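Local atomic coordinates of glutathione S-transferase (Agrobacterium tumefaciens, PDB entry 3LQ7), a protein that probably catalyses the conjugation of glutathione to electrophilic substrates. Residues Val47-His52 against Gln97-Leu102. Sequence-based numbering, arbitrary orientation.
Sequences VGQPYH and QHHSGL
V47 meets H99 and S100 where the C-terminal end of helix 38-47 approaches the loop after helix 88-97, and the backbones come nearest at V47 and G101, with 6.4 Å between their CA atoms. G48, with positive phi, leads segment 47-52 out of its helix. V47 buries the largest share of the contact. Its CG1 methyl sits over one face of the H99 imidazole in a CH-pi contact, 3.8 Å from the ring centroid and displaced toward the rim at CG. The other methyl, CG2, lies 3.5 Å from the carbonyl O of S100. CG2 also packs 3.9 Å from CD1 of L102, a buried side chain that touches A43 and E46 of helix 38-47 and reaches I181 of helix 178-188. Q49 extends with CG anti to the backbone N (chi1 -178°), then bends at chi2. This brings OE1 to H99 NE2 at 3.3 Å. The bond is weak, with an N-H...O angle of 129°, and the amide and ring planes are 39° apart. The stronger polar partner of H99 is the carbonyl O of I95, at ND1. This surface contact joins the end of helix 38-47 to the loop just after helix 88-97, which leads from the thioredoxin-like N-terminal domain toward the all-helical C-terminal domain of the glutathione S-transferase fold.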
ATOM      1  N   VAL A  47      13.064   0.470 -17.861  1.00 64.69           N
ATOM      2  CA  VAL A  47      14.410   0.247 -17.383  1.00 64.99           C
ATOM      3  C   VAL A  47      15.220  -0.519 -18.448  1.00 68.90           C
ATOM      4  O   VAL A  47      16.453  -0.509 -18.449  1.00 67.79           O
ATOM      5  CB  VAL A  47      14.305  -0.444 -15.982  1.00 61.42           C
ATOM      6  CG1 VAL A  47      15.149  -1.693 -15.842  1.00 52.04           C
ATOM      7  CG2 VAL A  47      14.523   0.577 -14.867  1.00 61.97           C
ATOM      8  N   GLY A  48      14.504  -1.143 -19.379  1.00 70.30           N
ATOM      9  CA  GLY A  48      15.122  -1.807 -20.518  1.00 71.54           C
ATOM     10  C   GLY A  48      15.651  -3.185 -20.185  1.00 74.80           C
ATOM     11  O   GLY A  48      16.547  -3.685 -20.859  1.00 72.89           O
ATOM     12  N   GLN A  49      15.096  -3.795 -19.141  1.00 79.72           N
ATOM     13  CA  GLN A  49      15.493  -5.130 -18.722  1.00 85.53           C
ATOM     14  C   GLN A  49      14.668  -6.180 -19.471  1.00 86.09           C
ATOM     15  O   GLN A  49      13.439  -6.200 -19.346  1.00 92.24           O
ATOM     16  CB  GLN A  49      15.344  -5.285 -17.198  1.00 85.30           C
ATOM     17  CG  GLN A  49      15.781  -6.645 -16.622  1.00 92.63           C
ATOM     18  CD  GLN A  49      17.280  -6.923 -16.763  1.00108.92           C
ATOM     19  OE1 GLN A  49      18.114  -6.030 -16.594  1.00115.91           O
ATOM     20  NE2 GLN A  49      17.622  -8.173 -17.064  1.00104.27           N
ATOM     21  N   PRO A  50      15.337  -7.038 -20.269  1.00 83.27           N
ATOM     22  CA  PRO A  50      14.663  -8.173 -20.894  1.00 82.25           C
ATOM     23  C   PRO A  50      14.195  -9.163 -19.834  1.00 79.19           C
ATOM     24  O   PRO A  50      14.920  -9.436 -18.873  1.00 80.89           O
ATOM     25  CB  PRO A  50      15.757  -8.799 -21.768  1.00 83.60           C
ATOM     26  CG  PRO A  50      16.755  -7.709 -21.971  1.00 83.61           C
ATOM     27  CD  PRO A  50      16.747  -6.955 -20.687  1.00 83.41           C
ATOM     28  N   TYR A  51      12.986  -9.682 -20.007  1.00 76.43           N
ATOM     29  CA  TYR A  51      12.354 -10.517 -18.992  1.00 71.91           C
ATOM     30  C   TYR A  51      11.562 -11.670 -19.590  1.00 69.08           C
ATOM     31  O   TYR A  51      10.988 -11.542 -20.672  1.00 68.87           O
ATOM     32  CB  TYR A  51      11.464  -9.669 -18.069  1.00 70.36           C
ATOM     33  CG  TYR A  51      10.306  -8.953 -18.744  1.00 60.27           C
ATOM     34  CD1 TYR A  51       9.021  -9.494 -18.719  1.00 57.81           C
ATOM     35  CD2 TYR A  51      10.487  -7.713 -19.374  1.00 46.24           C
ATOM     36  CE1 TYR A  51       7.946  -8.836 -19.322  1.00 67.02           C
ATOM     37  CE2 TYR A  51       9.419  -7.051 -19.985  1.00 51.45           C
ATOM     38  CZ  TYR A  51       8.150  -7.620 -19.950  1.00 59.36           C
ATOM     39  OH  TYR A  51       7.083  -6.982 -20.541  1.00 62.30           O
ATOM     40  N   HIS A  52      11.531 -12.788 -18.870  1.00 64.40           N
ATOM     41  CA  HIS A  52      10.779 -13.961 -19.297  1.00 66.48           C
ATOM     42  C   HIS A  52       9.388 -13.950 -18.673  1.00 69.37           C
ATOM     43  O   HIS A  52       9.188 -13.416 -17.584  1.00 74.24           O
ATOM     44  CB  HIS A  52      11.539 -15.242 -18.943  1.00 67.61           C
ATOM     45  CG  HIS A  52      12.931 -15.286 -19.496  1.00 76.80           C
ATOM     46  ND1 HIS A  52      13.218 -15.774 -20.752  1.00 80.22           N
ATOM     47  CD2 HIS A  52      14.114 -14.889 -18.968  1.00 79.59           C
ATOM     48  CE1 HIS A  52      14.518 -15.680 -20.972  1.00 74.73           C
ATOM     49  NE2 HIS A  52      15.083 -15.146 -19.905  1.00 78.57           N
ATOM     50  N   GLN A  97      15.380   0.169  -7.805  1.00 54.20           N
ATOM     51  CA  GLN A  97      16.594   0.458  -7.030  1.00 69.11           C
ATOM     52  C   GLN A  97      17.818  -0.322  -7.507  1.00 68.69           C
ATOM     53  O   GLN A  97      18.949   0.010  -7.150  1.00 76.13           O
ATOM     54  CB  GLN A  97      16.366   0.300  -5.517  1.00 63.60           C
ATOM     55  CG  GLN A  97      16.030  -1.102  -5.037  1.00 75.12           C
ATOM     56  CD  GLN A  97      15.196  -1.097  -3.760  1.00 88.23           C
ATOM     57  OE1 GLN A  97      14.853  -0.036  -3.229  1.00 93.73           O
ATOM     58  NE2 GLN A  97      14.862  -2.285  -3.266  1.00 87.98           N
ATOM     59  N   HIS A  98      17.578  -1.343  -8.325  1.00 66.81           N
ATOM     60  CA  HIS A  98      18.645  -2.096  -8.969  1.00 65.08           C
ATOM     61  C   HIS A  98      18.915  -1.628 -10.399  1.00 65.73           C
ATOM     62  O   HIS A  98      19.752  -2.209 -11.093  1.00 69.16           O
ATOM     63  CB  HIS A  98      18.335  -3.592  -8.946  1.00 64.47           C
ATOM     64  CG  HIS A  98      18.607  -4.239  -7.625  1.00 74.61           C
ATOM     65  ND1 HIS A  98      17.856  -3.975  -6.500  1.00 82.04           N
ATOM     66  CD2 HIS A  98      19.544  -5.142  -7.250  1.00 78.92           C
ATOM     67  CE1 HIS A  98      18.318  -4.688  -5.488  1.00 85.55           C
ATOM     68  NE2 HIS A  98      19.341  -5.405  -5.916  1.00 88.10           N
ATOM     69  N   HIS A  99      18.200  -0.592 -10.841  1.00 63.03           N
ATOM     70  CA  HIS A  99      18.443   0.034 -12.144  1.00 57.58           C
ATOM     71  C   HIS A  99      18.242   1.542 -12.103  1.00 64.81           C
ATOM     72  O   HIS A  99      17.617   2.077 -11.182  1.00 70.24           O
ATOM     73  CB  HIS A  99      17.535  -0.543 -13.222  1.00 55.42           C
ATOM     74  CG  HIS A  99      17.655  -2.021 -13.396  1.00 62.03           C
ATOM     75  ND1 HIS A  99      16.844  -2.915 -12.730  1.00 62.29           N
ATOM     76  CD2 HIS A  99      18.494  -2.765 -14.155  1.00 69.16           C
ATOM     77  CE1 HIS A  99      17.176  -4.146 -13.075  1.00 81.91           C
ATOM     78  NE2 HIS A  99      18.176  -4.083 -13.937  1.00 84.07           N
ATOM     79  N   SER A 100      18.772   2.212 -13.121  1.00 61.56           N
ATOM     80  CA  SER A 100      18.636   3.651 -13.280  1.00 57.35           C
ATOM     81  C   SER A 100      17.312   4.023 -13.953  1.00 50.70           C
ATOM     82  O   SER A 100      16.745   3.232 -14.711  1.00 47.38           O
ATOM     83  CB  SER A 100      19.816   4.185 -14.103  1.00 58.21           C
ATOM     84  OG  SER A 100      19.528   5.452 -14.676  1.00 70.03           O
ATOM     85  N   GLY A 101      16.829   5.231 -13.673  1.00 49.60           N
ATOM     86  CA  GLY A 101      15.697   5.788 -14.406  1.00 57.10           C
ATOM     87  C   GLY A 101      14.383   5.949 -13.658  1.00 56.46           C
ATOM     88  O   GLY A 101      13.563   6.785 -14.035  1.00 55.19           O
ATOM     89  N   LEU A 102      14.180   5.161 -12.601  1.00 52.99           N
ATOM     90  CA  LEU A 102      12.889   5.144 -11.891  1.00 53.75           C
ATOM     91  C   LEU A 102      12.912   5.750 -10.495  1.00 56.65           C
ATOM     92  O   LEU A 102      11.857   6.045  -9.937  1.00 48.96           O
ATOM     93  CB  LEU A 102      12.307   3.728 -11.841  1.00 42.00           C
ATOM     94  CG  LEU A 102      11.861   3.135 -13.178  1.00 38.32           C
ATOM     95  CD1 LEU A 102      11.293   1.750 -12.980  1.00 44.82           C
ATOM     96  CD2 LEU A 102      10.846   4.030 -13.858  1.00 42.17           C
TER